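Local coordinates for triacylglycerol lipase (Clostridium botulinum, PDB 5AH1), which hydrolyses synthetic polyesters and probably also triacylglycerols, as a zinc-binding esterase of the alpha/beta-hydrolase fold, at residues A[221-227]-A[325-331]. Sequence-based numbering, arbitrary orientation.
Sequences IHSVSTI and DVYYFSW
The carbonyl O of Tyr327 is gripped twice from one strand: the backbone N of Val224 donates a hydrogen bond to it at 2.8 Å, almost in line with the carbonyl bond, and CA of Ser223 adds a weaker CH...O contact at 3.1 Å. The carbonyl O of Val224 accepts a hydrogen bond from N of Phe329 at 2.9 Å, and CA of Tyr328 adds a CH...O contact. Three more backbone bonds, Tyr327 N to His222 O, Thr226 N to Phe329 O and Trp331 N to Thr226 O, complete a parallel ladder whose two strand directions, over the short segments, differ by 10°. At its start the edge of Tyr327 meets the face of His222 in a T-shaped stack, planes at 77°; CG of His222, anti to the backbone N (chi1 -162°), brings that ring alongside. A water joins ND1 of His222 to the carbonyl O of Asp325, and another ties OG1 of Thr226 to the carbonyl O of Trp331. Val224 lays CB 3.6 Å from CD2 of Tyr328, while its CG2 meets CG1 of Val326. These are central strands of the parallel alpha/beta-hydrolase sheet, with strand 176-181 beyond 221-227 and strand 415-417 beyond 327-331. Helix 437-448 covers the face bearing Ser223, Ser225 and Phe329, its Tyr443 OH hydrogen-bonded to Ser225 OG and Trp331 NE1; helix 183-197 packs on Val224 and Tyr328 across the sheet.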
loop_
_atom_site.group_PDB
_atom_site.type_symbol
_atom_site.label_atom_id
_atom_site.label_comp_id
_atom_site.label_asym_id
_atom_site.label_seq_id
_atom_site.Cartn_x
_atom_site.Cartn_y
_atom_site.Cartn_z
ATOM N N ILE A 221 1.292 5.227 -17.259
ATOM C CA ILE A 221 0.668 5.624 -16.004
ATOM C C ILE A 221 0.316 7.110 -16.056
ATOM O O ILE A 221 1.194 7.952 -16.203
ATOM C CB ILE A 221 1.609 5.368 -14.815
ATOM C CG1 ILE A 221 2.171 3.931 -14.859
ATOM C CG2 ILE A 221 0.870 5.661 -13.549
ATOM C CD1 ILE A 221 1.134 2.837 -14.892
ATOM N N HIS A 222 -0.971 7.427 -15.980
ATOM C CA HIS A 222 -1.387 8.823 -15.997
ATOM C C HIS A 222 -1.323 9.467 -14.616
ATOM O O HIS A 222 -0.977 10.644 -14.488
ATOM C CB HIS A 222 -2.796 8.958 -16.571
ATOM C CG HIS A 222 -3.129 10.341 -17.006
ATOM N ND1 HIS A 222 -2.273 11.102 -17.770
ATOM C CD2 HIS A 222 -4.235 11.095 -16.805
ATOM C CE1 HIS A 222 -2.840 12.267 -18.023
ATOM N NE2 HIS A 222 -4.019 12.293 -17.434
ATOM N N SER A 223 -1.682 8.708 -13.586
ATOM C CA SER A 223 -1.612 9.193 -12.228
ATOM C C SER A 223 -1.271 8.085 -11.263
ATOM O O SER A 223 -1.557 6.916 -11.497
ATOM C CB SER A 223 -2.936 9.844 -11.817
ATOM O OG SER A 223 -3.960 8.888 -11.626
ATOM N N VAL A 224 -0.667 8.516 -10.165
ATOM C CA VAL A 224 -0.319 7.693 -9.017
ATOM C C VAL A 224 -0.936 8.347 -7.787
ATOM O O VAL A 224 -0.661 9.506 -7.496
ATOM C CB VAL A 224 1.215 7.632 -8.856
ATOM C CG1 VAL A 224 1.640 7.149 -7.463
ATOM C CG2 VAL A 224 1.802 6.762 -9.940
ATOM N N SER A 225 -1.796 7.611 -7.088
ATOM C CA SER A 225 -2.431 8.091 -5.871
ATOM C C SER A 225 -2.049 7.176 -4.725
ATOM O O SER A 225 -2.300 5.966 -4.796
ATOM C CB SER A 225 -3.950 8.096 -6.009
ATOM O OG SER A 225 -4.397 9.020 -6.975
ATOM N N THR A 226 -1.434 7.751 -3.691
ATOM C CA THR A 226 -1.099 7.008 -2.475
ATOM C C THR A 226 -2.083 7.386 -1.379
ATOM O O THR A 226 -2.475 8.542 -1.256
ATOM C CB THR A 226 0.380 7.219 -2.026
ATOM O OG1 THR A 226 0.578 8.527 -1.472
ATOM C CG2 THR A 226 1.331 7.007 -3.174
ATOM N N ILE A 227 -2.520 6.379 -0.622
ATOM C CA ILE A 227 -3.486 6.545 0.454
ATOM C C ILE A 227 -2.910 5.835 1.677
ATOM O O ILE A 227 -2.687 4.632 1.650
ATOM C CB ILE A 227 -4.867 5.947 0.087
ATOM C CG1 ILE A 227 -5.416 6.537 -1.214
ATOM C CG2 ILE A 227 -5.841 6.157 1.244
ATOM C CD1 ILE A 227 -6.754 5.911 -1.629
ATOM N N ASP A 325 5.788 13.481 -16.265
ATOM C CA ASP A 325 4.571 13.349 -17.061
ATOM C C ASP A 325 3.449 12.583 -16.352
ATOM O O ASP A 325 2.499 12.153 -16.994
ATOM C CB ASP A 325 4.919 12.687 -18.396
ATOM C CG ASP A 325 5.578 11.310 -18.253
ATOM O OD1 ASP A 325 6.162 10.957 -17.198
ATOM O OD2 ASP A 325 5.522 10.560 -19.252
ATOM N N VAL A 326 3.559 12.432 -15.028
ATOM C CA VAL A 326 2.584 11.712 -14.232
ATOM C C VAL A 326 2.065 12.629 -13.123
ATOM O O VAL A 326 2.843 13.366 -12.495
ATOM C CB VAL A 326 3.256 10.441 -13.610
ATOM C CG1 VAL A 326 2.292 9.674 -12.711
ATOM C CG2 VAL A 326 3.816 9.538 -14.699
ATOM N N TYR A 327 0.762 12.564 -12.865
ATOM C CA TYR A 327 0.177 13.265 -11.724
ATOM C C TYR A 327 0.322 12.418 -10.466
ATOM O O TYR A 327 0.017 11.238 -10.496
ATOM C CB TYR A 327 -1.315 13.538 -11.971
ATOM C CG TYR A 327 -1.616 14.506 -13.081
ATOM C CD1 TYR A 327 -1.620 15.864 -12.854
ATOM C CD2 TYR A 327 -1.920 14.048 -14.359
ATOM C CE1 TYR A 327 -1.928 16.751 -13.879
ATOM C CE2 TYR A 327 -2.202 14.912 -15.379
ATOM C CZ TYR A 327 -2.201 16.256 -15.138
ATOM O OH TYR A 327 -2.497 17.119 -16.166
ATOM N N TYR A 328 0.728 13.031 -9.365
ATOM C CA TYR A 328 0.858 12.328 -8.090
ATOM C C TYR A 328 -0.046 12.979 -7.056
ATOM O O TYR A 328 -0.053 14.198 -6.890
ATOM C CB TYR A 328 2.320 12.314 -7.594
ATOM C CG TYR A 328 3.237 11.492 -8.466
ATOM C CD1 TYR A 328 3.811 12.019 -9.602
ATOM C CD2 TYR A 328 3.571 10.189 -8.119
ATOM C CE1 TYR A 328 4.630 11.261 -10.421
ATOM C CE2 TYR A 328 4.389 9.435 -8.922
ATOM C CZ TYR A 328 4.948 9.975 -10.052
ATOM O OH TYR A 328 5.759 9.260 -10.896
ATOM N N PHE A 329 -0.829 12.144 -6.389
ATOM C CA PHE A 329 -1.715 12.562 -5.310
ATOM C C PHE A 329 -1.396 11.770 -4.081
ATOM O O PHE A 329 -1.221 10.571 -4.163
ATOM C CB PHE A 329 -3.182 12.325 -5.705
ATOM C CG PHE A 329 -3.588 13.096 -6.919
ATOM C CD1 PHE A 329 -4.013 14.421 -6.813
ATOM C CD2 PHE A 329 -3.505 12.520 -8.174
ATOM C CE1 PHE A 329 -4.364 15.143 -7.928
ATOM C CE2 PHE A 329 -3.843 13.239 -9.289
ATOM C CZ PHE A 329 -4.264 14.552 -9.176
ATOM N N SER A 330 -1.414 12.430 -2.939
ATOM C CA SER A 330 -1.244 11.736 -1.665
ATOM C C SER A 330 -2.357 12.091 -0.699
ATOM O O SER A 330 -2.759 13.258 -0.578
ATOM C CB SER A 330 0.095 12.084 -1.031
ATOM O OG SER A 330 0.187 13.486 -0.882
ATOM N N TRP A 331 -2.847 11.057 -0.021
ATOM C CA TRP A 331 -3.871 11.145 1.005
ATOM C C TRP A 331 -3.314 10.617 2.319
ATOM O O TRP A 331 -2.717 9.532 2.362
ATOM C CB TRP A 331 -5.085 10.329 0.581
ATOM C CG TRP A 331 -5.715 10.841 -0.669
ATOM C CD1 TRP A 331 -5.416 10.482 -1.945
ATOM C CD2 TRP A 331 -6.738 11.842 -0.759
ATOM N NE1 TRP A 331 -6.197 11.191 -2.827
ATOM C CE2 TRP A 331 -7.024 12.028 -2.125
ATOM C CE3 TRP A 331 -7.439 12.599 0.189
ATOM C CZ2 TRP A 331 -7.992 12.934 -2.571
ATOM C CZ3 TRP A 331 -8.385 13.492 -0.247
ATOM C CH2 TRP A 331 -8.668 13.650 -1.617
HETATM O O HOH W 1 0.422 11.221 -18.551
HETATM O O HOH W 2 -0.306 8.570 1.237
#